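Local coordinates for protein eukaryotic translation initiation factor 2D (Homo sapiens, PDB 5W2F) that delivers tRNA to the P-site of the eukaryotic ribosome without GTP during translation initiation, and is represented here by its C-terminal portion, at residues 95-98 with 102-105; 133-138 with 186-191; 147-152 with 178-183; 11-16 with 88-93. All coordinates share one frame; numbering follows the deposited sequence.

Interaction 1 (95-98 with 102-105)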
loop_
_atom_site.group_PDB
_atom_site.type_symbol
_atom_site.label_atom_id
_atom_site.label_comp_id
_atom_site.label_asym_id
_atom_site.label_seq_id
_atom_site.Cartn_x
_atom_site.Cartn_y
_atom_site.Cartn_z
ATOM N N GLN A 95 4.262 2.549 -4.003
ATOM C CA GLN A 95 4.637 3.697 -4.800
ATOM C C GLN A 95 3.707 3.808 -5.992
ATOM O O GLN A 95 3.541 2.841 -6.751
ATOM C CB GLN A 95 6.074 3.569 -5.282
ATOM C CG GLN A 95 6.541 4.734 -6.137
ATOM C CD GLN A 95 7.923 4.487 -6.674
ATOM O OE1 GLN A 95 8.911 4.759 -6.008
ATOM N NE2 GLN A 95 7.990 3.936 -7.871
ATOM N N VAL A 96 3.143 4.999 -6.170
ATOM C CA VAL A 96 2.234 5.286 -7.287
ATOM C C VAL A 96 2.918 6.274 -8.222
ATOM O O VAL A 96 3.443 7.303 -7.761
ATOM C CB VAL A 96 0.932 5.928 -6.795
ATOM C CG1 VAL A 96 -0.011 6.171 -7.960
ATOM C CG2 VAL A 96 0.302 5.099 -5.717
ATOM N N THR A 97 2.920 5.974 -9.520
ATOM C CA THR A 97 3.472 6.924 -10.498
ATOM C C THR A 97 2.366 7.384 -11.421
ATOM O O THR A 97 1.896 6.630 -12.257
ATOM C CB THR A 97 4.653 6.323 -11.289
ATOM O OG1 THR A 97 5.645 5.871 -10.364
ATOM C CG2 THR A 97 5.286 7.360 -12.220
ATOM N N LEU A 98 1.958 8.628 -11.240
ATOM C CA LEU A 98 0.972 9.243 -12.095
ATOM C C LEU A 98 1.682 9.742 -13.349
ATOM O O LEU A 98 2.851 10.136 -13.290
ATOM C CB LEU A 98 0.248 10.376 -11.366
ATOM C CG LEU A 98 -0.504 9.982 -10.087
ATOM C CD1 LEU A 98 -1.041 11.212 -9.414
ATOM C CD2 LEU A 98 -1.615 8.983 -10.372
ATOM N N GLU A 102 6.532 12.903 -10.684
ATOM C CA GLU A 102 7.423 12.081 -9.913
ATOM C C GLU A 102 6.637 11.034 -9.109
ATOM O O GLU A 102 5.518 11.302 -8.671
ATOM C CB GLU A 102 8.265 12.929 -8.963
ATOM C CG GLU A 102 9.259 13.794 -9.738
ATOM C CD GLU A 102 10.338 14.462 -8.915
ATOM O OE1 GLU A 102 10.014 15.281 -8.061
ATOM O OE2 GLU A 102 11.525 14.180 -9.175
ATOM N N PRO A 103 7.244 9.866 -8.861
ATOM C CA PRO A 103 6.540 8.849 -8.070
ATOM C C PRO A 103 6.222 9.332 -6.662
ATOM O O PRO A 103 6.997 10.125 -6.075
ATOM C CB PRO A 103 7.504 7.662 -8.066
ATOM C CG PRO A 103 8.377 7.889 -9.242
ATOM C CD PRO A 103 8.526 9.362 -9.374
ATOM N N ILE A 104 5.133 8.807 -6.118
ATOM C CA ILE A 104 4.620 9.174 -4.796
ATOM C C ILE A 104 4.638 7.926 -3.918
ATOM O O ILE A 104 4.081 6.879 -4.285
ATOM C CB ILE A 104 3.147 9.648 -4.905
ATOM C CG1 ILE A 104 3.021 10.804 -5.862
ATOM C CG2 ILE A 104 2.567 10.004 -3.539
ATOM C CD1 ILE A 104 1.621 10.955 -6.418
ATOM N N VAL A 105 5.341 8.017 -2.789
ATOM C CA VAL A 105 5.384 6.934 -1.814
ATOM C C VAL A 105 4.227 7.090 -0.816
ATOM O O VAL A 105 3.955 8.189 -0.316
ATOM C CB VAL A 105 6.736 6.927 -1.085
ATOM C CG1 VAL A 105 6.770 5.840 -0.021
ATOM C CG2 VAL A 105 7.869 6.760 -2.093
HETATM O O HOH W 1 3.116 10.314 -9.348
#
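An extended side chain (chi1 180°) lays Q95 alongside P103, both pointing the same way; the first torsion of T97 (chi1 -56°) sets OG1 beside its own backbone N and against the same proline ring. These contacts flank the closed end of a β hairpin made by strands 91-96 and 104-107, the latter an outer strand of a four-stranded antiparallel sheet. Q95 CD comes to 3.5 Å from P103 CB, while T97 OG1 meets both CB and CG of the ring, so P103 has the Q95 chain and the T97 hydroxyl along one flank.

V96 and I104 form the hydrogen-bonded pair of the ladder. V96 N donates to I104 O at 2.8 Å, in the carbonyl plane, and the return bond from I104 N to V96 O is equally short but tilted 19° from that plane. Q95 and V105 follow as a non-hydrogen-bonded pair, where Q95 CA approaches I104 O in a CA-H...O contact. In the loop of the hairpin, L98 CD1 lies 4.0 Å from I104 CD1, the two side chains crossing obliquely, and L98 also reaches L137 and L188. Where direct pairing ceases, one water takes over: it accepts from L98 N at 2.8 Å and donates to E102 O at 2.7 Å.

Interaction 2 (133-138 with 186-191)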
loop_
_atom_site.group_PDB
_atom_site.type_symbol
_atom_site.label_atom_id
_atom_site.label_comp_id
_atom_site.label_asym_id
_atom_site.label_seq_id
_atom_site.Cartn_x
_atom_site.Cartn_y
_atom_site.Cartn_z
ATOM N N GLU A 133 -7.044 9.992 -2.476
ATOM C CA GLU A 133 -5.788 10.450 -1.898
ATOM C C GLU A 133 -4.792 9.297 -1.741
ATOM O O GLU A 133 -3.596 9.521 -1.736
ATOM C CB GLU A 133 -6.039 11.158 -0.559
ATOM C CG GLU A 133 -6.925 12.422 -0.687
ATOM C CD GLU A 133 -7.764 12.807 0.579
ATOM O OE1 GLU A 133 -8.575 12.013 1.124
ATOM O OE2 GLU A 133 -7.641 13.947 1.043
ATOM N N ALA A 134 -5.277 8.063 -1.642
ATOM C CA ALA A 134 -4.395 6.888 -1.560
ATOM C C ALA A 134 -3.550 6.708 -2.809
ATOM O O ALA A 134 -2.531 6.010 -2.786
ATOM C CB ALA A 134 -5.208 5.634 -1.296
ATOM N N TYR A 135 -3.982 7.333 -3.904
ATOM C CA TYR A 135 -3.286 7.285 -5.193
ATOM C C TYR A 135 -2.687 8.628 -5.573
ATOM O O TYR A 135 -2.269 8.825 -6.723
ATOM C CB TYR A 135 -4.214 6.738 -6.291
ATOM C CG TYR A 135 -4.551 5.315 -5.982
ATOM C CD1 TYR A 135 -5.537 4.993 -5.056
ATOM C CD2 TYR A 135 -3.850 4.267 -6.573
ATOM C CE1 TYR A 135 -5.788 3.674 -4.701
ATOM C CE2 TYR A 135 -4.119 2.958 -6.226
ATOM C CZ TYR A 135 -5.085 2.662 -5.296
ATOM O OH TYR A 135 -5.327 1.354 -4.973
ATOM N N GLY A 136 -2.564 9.529 -4.595
ATOM C CA GLY A 136 -1.974 10.824 -4.844
ATOM C C GLY A 136 -2.809 11.805 -5.620
ATOM O O GLY A 136 -2.273 12.782 -6.147
ATOM N N LEU A 137 -4.122 11.587 -5.633
ATOM C CA LEU A 137 -5.033 12.469 -6.343
ATOM C C LEU A 137 -5.739 13.385 -5.342
ATOM O O LEU A 137 -6.156 12.957 -4.286
ATOM C CB LEU A 137 -6.065 11.655 -7.121
ATOM C CG LEU A 137 -5.483 10.794 -8.241
ATOM C CD1 LEU A 137 -6.561 9.903 -8.823
ATOM C CD2 LEU A 137 -4.839 11.641 -9.335
ATOM N N ASP A 138 -5.843 14.651 -5.715
ATOM C CA ASP A 138 -6.459 15.689 -4.881
ATOM C C ASP A 138 -7.956 15.671 -5.150
ATOM O O ASP A 138 -8.364 15.969 -6.256
ATOM C CB ASP A 138 -5.855 17.063 -5.214
ATOM C CG ASP A 138 -6.413 18.199 -4.365
ATOM O OD1 ASP A 138 -7.323 17.986 -3.542
ATOM O OD2 ASP A 138 -5.890 19.315 -4.517
ATOM N N TYR A 186 -5.159 8.951 -15.692
ATOM C CA TYR A 186 -4.154 8.680 -14.660
ATOM C C TYR A 186 -3.499 7.308 -14.768
ATOM O O TYR A 186 -2.588 7.027 -14.004
ATOM C CB TYR A 186 -4.730 8.931 -13.258
ATOM C CG TYR A 186 -5.079 10.379 -13.040
ATOM C CD1 TYR A 186 -4.095 11.363 -13.143
ATOM C CD2 TYR A 186 -6.366 10.781 -12.716
ATOM C CE1 TYR A 186 -4.403 12.710 -12.959
ATOM C CE2 TYR A 186 -6.669 12.115 -12.518
ATOM C CZ TYR A 186 -5.695 13.078 -12.659
ATOM O OH TYR A 186 -6.017 14.408 -12.468
ATOM N N GLN A 187 -3.954 6.464 -15.705
ATOM C CA GLN A 187 -3.310 5.160 -15.993
ATOM C C GLN A 187 -3.191 4.266 -14.763
ATOM O O GLN A 187 -2.237 3.497 -14.605
ATOM C CB GLN A 187 -1.936 5.363 -16.656
ATOM C CG GLN A 187 -2.016 5.984 -18.042
ATOM C CD GLN A 187 -2.554 5.024 -19.084
ATOM O OE1 GLN A 187 -2.087 3.897 -19.199
ATOM N NE2 GLN A 187 -3.548 5.471 -19.847
ATOM N N LEU A 188 -4.186 4.349 -13.889
ATOM C CA LEU A 188 -4.189 3.565 -12.677
ATOM C C LEU A 188 -4.584 2.106 -12.981
ATOM O O LEU A 188 -5.325 1.857 -13.937
ATOM C CB LEU A 188 -5.118 4.178 -11.635
ATOM C CG LEU A 188 -4.705 5.538 -11.080
ATOM C CD1 LEU A 188 -5.763 6.057 -10.143
ATOM C CD2 LEU A 188 -3.377 5.474 -10.351
ATOM N N PRO A 189 -4.117 1.147 -12.166
ATOM C CA PRO A 189 -4.456 -0.255 -12.453
ATOM C C PRO A 189 -5.926 -0.562 -12.160
ATOM O O PRO A 189 -6.417 -0.282 -11.061
ATOM C CB PRO A 189 -3.558 -1.044 -11.493
ATOM C CG PRO A 189 -2.554 -0.085 -11.026
ATOM C CD PRO A 189 -3.213 1.250 -11.016
ATOM N N ARG A 190 -6.589 -1.193 -13.120
ATOM C CA ARG A 190 -7.972 -1.571 -12.966
ATOM C C ARG A 190 -8.218 -2.461 -11.744
ATOM O O ARG A 190 -9.258 -2.350 -11.116
ATOM C CB ARG A 190 -8.439 -2.257 -14.252
ATOM C CG ARG A 190 -9.831 -2.839 -14.218
ATOM C CD ARG A 190 -10.933 -1.832 -13.888
ATOM N NE ARG A 190 -12.231 -2.509 -13.887
ATOM C CZ ARG A 190 -12.648 -3.356 -12.945
ATOM N NH1 ARG A 190 -11.897 -3.614 -11.865
ATOM N NH2 ARG A 190 -13.842 -3.957 -13.082
ATOM N N LYS A 191 -7.261 -3.323 -11.395
ATOM C CA LYS A 191 -7.447 -4.227 -10.263
ATOM C C LYS A 191 -7.573 -3.484 -8.933
ATOM O O LYS A 191 -7.967 -4.078 -7.931
ATOM C CB LYS A 191 -6.323 -5.264 -10.196
ATOM C CG LYS A 191 -4.974 -4.754 -9.771
ATOM C CD LYS A 191 -3.963 -5.892 -9.695
ATOM C CE LYS A 191 -2.547 -5.383 -9.556
ATOM N NZ LYS A 191 -1.558 -6.494 -9.658
#
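The backbones of L137 and Y186 stay well apart, 9.2 Å from CA to CA, and those of Y135 and L188 8.4 Å, with no hydrogen bond between 133-138 and 186-191; two loop segments, each with a short 3-10 turn, therefore meet through side chains alone. L137 sits at the centre. Its CG lies beside the backbone N (chi1 -64°), and both methyls take part. CD2 stands over one face of the Y186 ring, 3.5 Å from the centroid and just 5° off the normal, a nearly perpendicular CH-pi contact in which the methyl touches all six ring carbons almost equally. CD1 lies between two neighbours, touching the rim carbon Y186 CD2 and meeting L188 CD1 tip to tip at 4.1 Å.

The other branch of L188 continues the row: its CD2 packs obliquely against Y135 CD2 at 4.0 Å. The phenol of Y135 does not end in the apolar layer, since its OH is hydrogen-bonded to C111 O. L137 and L188 both also rest on L182 of helix 175-185, and L188 on I113 of strand 113-121.

Y186 follows that helix directly, while D138 occupies the N-cap of helix 139-150, its OD1 capping Y140 N. Apolar closure of this kind, joining the loop before one helix to the loop after the other, belongs to the α/β fold of the SUI1 domain, where two helices pack on a mixed sheet.

Interaction 3 (147-152 with 178-183). With FMT (formic acid), chain C.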
loop_
_atom_site.group_PDB
_atom_site.type_symbol
_atom_site.label_atom_id
_atom_site.label_comp_id
_atom_site.label_asym_id
_atom_site.label_seq_id
_atom_site.Cartn_x
_atom_site.Cartn_y
_atom_site.Cartn_z
ATOM N N GLN A 147 -16.601 18.039 -12.671
ATOM C CA GLN A 147 -17.711 18.980 -12.844
ATOM C C GLN A 147 -17.812 19.417 -14.322
ATOM O O GLN A 147 -18.918 19.486 -14.882
ATOM C CB GLN A 147 -17.574 20.170 -11.886
ATOM C CG GLN A 147 -18.785 21.114 -11.837
ATOM C CD GLN A 147 -18.828 21.966 -10.561
ATOM O OE1 GLN A 147 -19.170 21.498 -9.462
ATOM N NE2 GLN A 147 -18.496 23.213 -10.707
ATOM N N GLN A 148 -16.661 19.661 -14.951
ATOM C CA GLN A 148 -16.597 19.984 -16.381
ATOM C C GLN A 148 -16.908 18.783 -17.268
ATOM O O GLN A 148 -17.738 18.893 -18.164
ATOM C CB GLN A 148 -15.213 20.537 -16.742
ATOM C CG GLN A 148 -15.049 21.007 -18.188
ATOM C CD GLN A 148 -15.888 22.233 -18.518
ATOM O OE1 GLN A 148 -16.703 22.214 -19.448
ATOM N NE2 GLN A 148 -15.696 23.305 -17.757
ATOM N N ARG A 149 -16.257 17.642 -17.007
ATOM C CA ARG A 149 -16.397 16.437 -17.844
ATOM C C ARG A 149 -17.826 15.911 -17.812
ATOM O O ARG A 149 -18.377 15.535 -18.854
ATOM C CB ARG A 149 -15.438 15.328 -17.386
ATOM C CG ARG A 149 -15.327 14.105 -18.304
ATOM C CD ARG A 149 -14.518 14.421 -19.558
ATOM N NE ARG A 149 -14.229 13.232 -20.366
ATOM C CZ ARG A 149 -13.354 13.192 -21.372
ATOM N NH1 ARG A 149 -13.173 12.055 -22.032
ATOM N NH2 ARG A 149 -12.649 14.275 -21.734
ATOM N N CYS A 150 -18.414 15.888 -16.615
ATOM C CA CYS A 150 -19.746 15.329 -16.415
ATOM C C CYS A 150 -20.886 16.311 -16.670
ATOM O O CYS A 150 -22.029 15.882 -16.809
ATOM C CB CYS A 150 -19.886 14.806 -14.996
ATOM S SG CYS A 150 -18.654 13.580 -14.511
ATOM N N GLN A 151 -20.589 17.610 -16.686
ATOM C CA GLN A 151 -21.620 18.663 -16.726
ATOM C C GLN A 151 -22.632 18.463 -15.596
ATOM O O GLN A 151 -23.851 18.449 -15.802
ATOM C CB GLN A 151 -22.290 18.737 -18.112
ATOM C CG GLN A 151 -21.317 19.099 -19.230
ATOM C CD GLN A 151 -20.708 20.487 -19.082
ATOM O OE1 GLN A 151 -21.373 21.427 -18.640
ATOM N NE2 GLN A 151 -19.435 20.625 -19.458
ATOM N N ALA A 152 -22.081 18.267 -14.400
ATOM C CA ALA A 152 -22.859 17.973 -13.217
ATOM C C ALA A 152 -22.115 18.485 -11.998
ATOM O O ALA A 152 -20.882 18.477 -11.954
ATOM C CB ALA A 152 -23.074 16.475 -13.091
ATOM N N LEU A 178 -15.508 8.342 -14.429
ATOM C CA LEU A 178 -14.408 7.932 -13.550
ATOM C C LEU A 178 -13.529 6.881 -14.214
ATOM O O LEU A 178 -12.325 6.856 -13.982
ATOM C CB LEU A 178 -14.895 7.397 -12.202
ATOM C CG LEU A 178 -15.184 8.422 -11.125
ATOM C CD1 LEU A 178 -13.907 9.163 -10.738
ATOM C CD2 LEU A 178 -16.285 9.388 -11.530
ATOM N N GLY A 179 -14.124 5.986 -14.996
ATOM C CA GLY A 179 -13.315 5.052 -15.767
ATOM C C GLY A 179 -12.338 5.778 -16.668
ATOM O O GLY A 179 -11.138 5.477 -16.673
ATOM N N TRP A 180 -12.828 6.781 -17.395
ATOM C CA TRP A 180 -11.940 7.591 -18.219
ATOM C C TRP A 180 -10.834 8.234 -17.379
ATOM O O TRP A 180 -9.646 8.129 -17.688
ATOM C CB TRP A 180 -12.742 8.657 -18.964
ATOM C CG TRP A 180 -11.893 9.769 -19.475
ATOM C CD1 TRP A 180 -11.069 9.732 -20.556
ATOM C CD2 TRP A 180 -11.705 11.062 -18.867
ATOM N NE1 TRP A 180 -10.403 10.926 -20.684
ATOM C CE2 TRP A 180 -10.782 11.763 -19.667
ATOM C CE3 TRP A 180 -12.255 11.700 -17.752
ATOM C CZ2 TRP A 180 -10.384 13.069 -19.377
ATOM C CZ3 TRP A 180 -11.835 12.999 -17.445
ATOM C CH2 TRP A 180 -10.916 13.665 -18.264
ATOM N N LEU A 181 -11.236 8.929 -16.334
ATOM C CA LEU A 181 -10.293 9.720 -15.563
ATOM C C LEU A 181 -9.224 8.839 -14.939
ATOM O O LEU A 181 -8.025 9.129 -15.040
ATOM C CB LEU A 181 -11.022 10.527 -14.482
ATOM C CG LEU A 181 -10.138 11.473 -13.644
ATOM C CD1 LEU A 181 -9.446 12.495 -14.539
ATOM C CD2 LEU A 181 -10.904 12.182 -12.535
ATOM N N LEU A 182 -9.647 7.765 -14.286
ATOM C CA LEU A 182 -8.728 6.943 -13.523
ATOM C C LEU A 182 -7.910 5.995 -14.390
ATOM O O LEU A 182 -6.718 5.838 -14.150
ATOM C CB LEU A 182 -9.478 6.161 -12.445
ATOM C CG LEU A 182 -10.228 7.015 -11.442
ATOM C CD1 LEU A 182 -11.003 6.138 -10.460
ATOM C CD2 LEU A 182 -9.340 8.000 -10.681
ATOM N N LEU A 183 -8.541 5.345 -15.367
ATOM C CA LEU A 183 -7.837 4.360 -16.195
ATOM C C LEU A 183 -7.098 4.987 -17.352
ATOM O O LEU A 183 -6.027 4.537 -17.704
ATOM C CB LEU A 183 -8.810 3.323 -16.768
ATOM C CG LEU A 183 -9.614 2.517 -15.745
ATOM C CD1 LEU A 183 -10.575 1.589 -16.474
ATOM C CD2 LEU A 183 -8.699 1.692 -14.866
HETATM C C FMT C . -15.585 9.737 -20.647
HETATM O O1 FMT C . -14.803 9.678 -21.589
HETATM O O2 FMT C . -15.515 10.800 -19.856
#
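R149 lays its guanidinium flat on the indole of W180, the two planes only 8° apart and their centres separated by 3.6 Å. CZ lies over the six-membered ring, close to the normal through its centroid, which makes this a face-on cation-pi stack. The aliphatic part of the arginine takes part as well: CD stands over the same ring at 3.9 Å from the centroid, a CH-pi contact, so the side chain covers the indole from its methylene to its terminal nitrogens. NH1 passes over the pyrrole part of the indole and comes to 3.3 Å from W180 NE1, but both are donors and no hydrogen bond joins them. The bend at chi2 (74°) is what turns the arginine chain down along the ring.

Each residue belongs to one of the two helices of the SUI1 domain, R149 to the last turn of 139-150 and W180 to the middle of 175-185, where it opens a wider, pi-type turn, 180-183. W180 also touches I145, and nearby L181 packs on V142 and I145, so the stack sits at the surface beside apolar contacts between the two helices.

A formic acid molecule, most likely a crystallisation additive, occupies the edge of the guanidinium close to its plane. R149 NE donates to its O2 at 2.8 Å and R149 NH1 to its O1 at 2.9 Å, both bonds nearly straight. The formic acid carbon also lies 3.5 Å from W180 CB, and the molecule is hydrogen-bonded to H177 ND1 as well.

Interaction 4 (11-16 with 88-93)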
loop_
_atom_site.group_PDB
_atom_site.type_symbol
_atom_site.label_atom_id
_atom_site.label_comp_id
_atom_site.label_asym_id
_atom_site.label_seq_id
_atom_site.Cartn_x
_atom_site.Cartn_y
_atom_site.Cartn_z
ATOM N N ALA A 11 10.846 1.356 13.612
ATOM C CA ALA A 11 11.833 1.529 14.662
ATOM C C ALA A 11 12.307 0.200 15.235
ATOM O O ALA A 11 13.503 0.020 15.504
ATOM C CB ALA A 11 11.263 2.404 15.773
ATOM N N SER A 12 11.375 -0.741 15.387
ATOM C CA SER A 12 11.682 -2.047 15.982
ATOM C C SER A 12 12.706 -2.870 15.206
ATOM O O SER A 12 13.287 -3.800 15.764
ATOM C CB SER A 12 10.404 -2.870 16.141
ATOM O OG SER A 12 9.831 -3.137 14.881
ATOM N N MET A 13 12.890 -2.571 13.922
ATOM C CA MET A 13 13.823 -3.334 13.071
ATOM C C MET A 13 15.099 -2.582 12.695
ATOM O O MET A 13 15.859 -3.043 11.847
ATOM C CB MET A 13 13.091 -3.778 11.810
ATOM C CG MET A 13 11.866 -4.611 12.139
ATOM S SD MET A 13 10.924 -5.137 10.716
ATOM C CE MET A 13 11.786 -6.618 10.256
ATOM N N THR A 14 15.374 -1.460 13.347
ATOM C CA THR A 14 16.527 -0.649 12.958
ATOM C C THR A 14 17.863 -1.380 13.091
ATOM O O THR A 14 18.721 -1.242 12.225
ATOM C CB THR A 14 16.561 0.696 13.712
ATOM O OG1 THR A 14 16.423 0.477 15.114
ATOM C CG2 THR A 14 15.427 1.556 13.251
ATOM N N LEU A 15 18.023 -2.192 14.137
ATOM C CA LEU A 15 19.285 -2.923 14.321
ATOM C C LEU A 15 19.530 -3.956 13.221
ATOM O O LEU A 15 20.679 -4.186 12.838
ATOM C CB LEU A 15 19.374 -3.569 15.708
ATOM C CG LEU A 15 19.350 -2.600 16.896
ATOM C CD1 LEU A 15 19.383 -3.347 18.228
ATOM C CD2 LEU A 15 20.504 -1.613 16.791
ATOM N N LEU A 16 18.460 -4.557 12.702
ATOM C CA LEU A 16 18.597 -5.503 11.583
ATOM C C LEU A 16 19.112 -4.785 10.341
ATOM O O LEU A 16 19.972 -5.303 9.644
ATOM C CB LEU A 16 17.269 -6.198 11.282
ATOM C CG LEU A 16 17.163 -7.110 10.058
ATOM C CD1 LEU A 16 18.206 -8.219 10.142
ATOM C CD2 LEU A 16 15.760 -7.698 9.982
ATOM N N GLU A 88 6.582 -9.415 6.857
ATOM C CA GLU A 88 5.358 -9.175 7.636
ATOM C C GLU A 88 5.537 -8.124 8.725
ATOM O O GLU A 88 4.605 -7.383 9.028
ATOM C CB GLU A 88 4.854 -10.476 8.293
ATOM C CG GLU A 88 4.279 -11.470 7.302
ATOM C CD GLU A 88 3.983 -12.847 7.886
ATOM O OE1 GLU A 88 4.442 -13.171 9.020
ATOM O OE2 GLU A 88 3.290 -13.625 7.182
ATOM N N LYS A 89 6.725 -8.095 9.330
ATOM C CA LYS A 89 7.013 -7.174 10.429
ATOM C C LYS A 89 7.331 -5.768 9.933
ATOM O O LYS A 89 7.098 -4.791 10.643
ATOM C CB LYS A 89 8.143 -7.703 11.325
ATOM C CG LYS A 89 7.728 -8.884 12.190
ATOM C CD LYS A 89 6.899 -8.430 13.377
ATOM C CE LYS A 89 6.363 -9.623 14.155
ATOM N NZ LYS A 89 5.373 -9.217 15.184
ATOM N N LEU A 90 7.858 -5.663 8.715
ATOM C CA LEU A 90 8.017 -4.370 8.064
ATOM C C LEU A 90 6.661 -3.706 7.850
ATOM O O LEU A 90 5.620 -4.384 7.791
ATOM C CB LEU A 90 8.745 -4.538 6.738
ATOM C CG LEU A 90 10.242 -4.865 6.869
ATOM C CD1 LEU A 90 10.805 -5.455 5.600
ATOM C CD2 LEU A 90 11.028 -3.615 7.233
ATOM N N GLN A 91 6.670 -2.374 7.748
ATOM C CA GLN A 91 5.430 -1.636 7.497
ATOM C C GLN A 91 5.081 -1.671 6.019
ATOM O O GLN A 91 5.954 -1.404 5.194
ATOM C CB GLN A 91 5.578 -0.209 7.965
ATOM C CG GLN A 91 5.793 -0.055 9.463
ATOM C CD GLN A 91 6.107 1.378 9.866
ATOM O OE1 GLN A 91 6.697 2.152 9.099
ATOM N NE2 GLN A 91 5.746 1.728 11.085
ATOM N N PRO A 92 3.826 -2.016 5.667
ATOM C CA PRO A 92 3.464 -2.008 4.249
ATOM C C PRO A 92 3.515 -0.598 3.679
ATOM O O PRO A 92 3.236 0.403 4.385
ATOM C CB PRO A 92 2.013 -2.504 4.240
ATOM C CG PRO A 92 1.514 -2.207 5.604
ATOM C CD PRO A 92 2.693 -2.426 6.502
ATOM N N ALA A 93 3.862 -0.525 2.404
ATOM C CA ALA A 93 3.937 0.745 1.713
ATOM C C ALA A 93 3.812 0.464 0.230
ATOM O O ALA A 93 3.783 -0.701 -0.189
ATOM C CB ALA A 93 5.242 1.426 2.064
#
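M13 drives its thioether across the turn that ends helix 79-89, with SD overlapping the peptide between K89 and L90: the sulfur is 3.7 Å from K89 C and equally far from L90 N. It meets both neighbouring side chains at about a right angle. On one hand SD lies 3.8 Å from K89 CB, with the terminal methyl CE close behind at 3.9 Å; on the other it touches L90 CD2 at 3.8 Å, while CE approaches L90 CG. The chain runs straight out to the sulfur (chi2 178°) and then bends at chi3 (85°), which turns CE in against K89 CB and L90 CG.

The setting is the SWIB/MDM2 domain, the first of the two in this C-terminal piece. M13 is the N-cap residue of the short helix 14-17, and L90 is where the chain leaves helix 79-89 to enter strand 91-96. The contact therefore ties the start of one helix to a helix-to-strand junction. Around it, M13 also reaches C64 of helix 59-65, and L90 packs on V33 of helix 30-43 and on Y7 of strand 4-8. Just before the helix start, A11 O receives both T14 N and T14 OG1, the hydroxyl at 3.0 Å, which pins the turn from which M13 projects.

Of the K89 side chain, only CB takes part. The chain bends away at chi2, and NZ forms a salt bridge with E67. No hydrogen bond crosses between 11-16 and 88-93: a polarisable sulfur lies against aliphatic carbon and a peptide group, so the contact rests on shape and dispersion, while the lysine charge is answered elsewhere.

Overall arrangement
The four contacts follow the elongated chain from its SWIB/MDM2 domain to its SUI1 domain. Interaction 4 closes first along the sequence, then interaction 1, and both use strand 91-96, though their centres are 22 Å apart. Interaction 1 leads on to interaction 2, 9 Å away between centres, where L98 CD1 packs on L137 CD2 at 3.8 Å; here the hairpin end meets the SUI1 loops. Interaction 3 falls within the sequence spanned by interaction 2, and helix 175-185 connects them. Interactions 3 and 4, with centres about 39 Å apart, lie on opposite sides of the chain's centre. Strand 91-96 and its hairpin thus bridge two differently folded parts of the initiation factor.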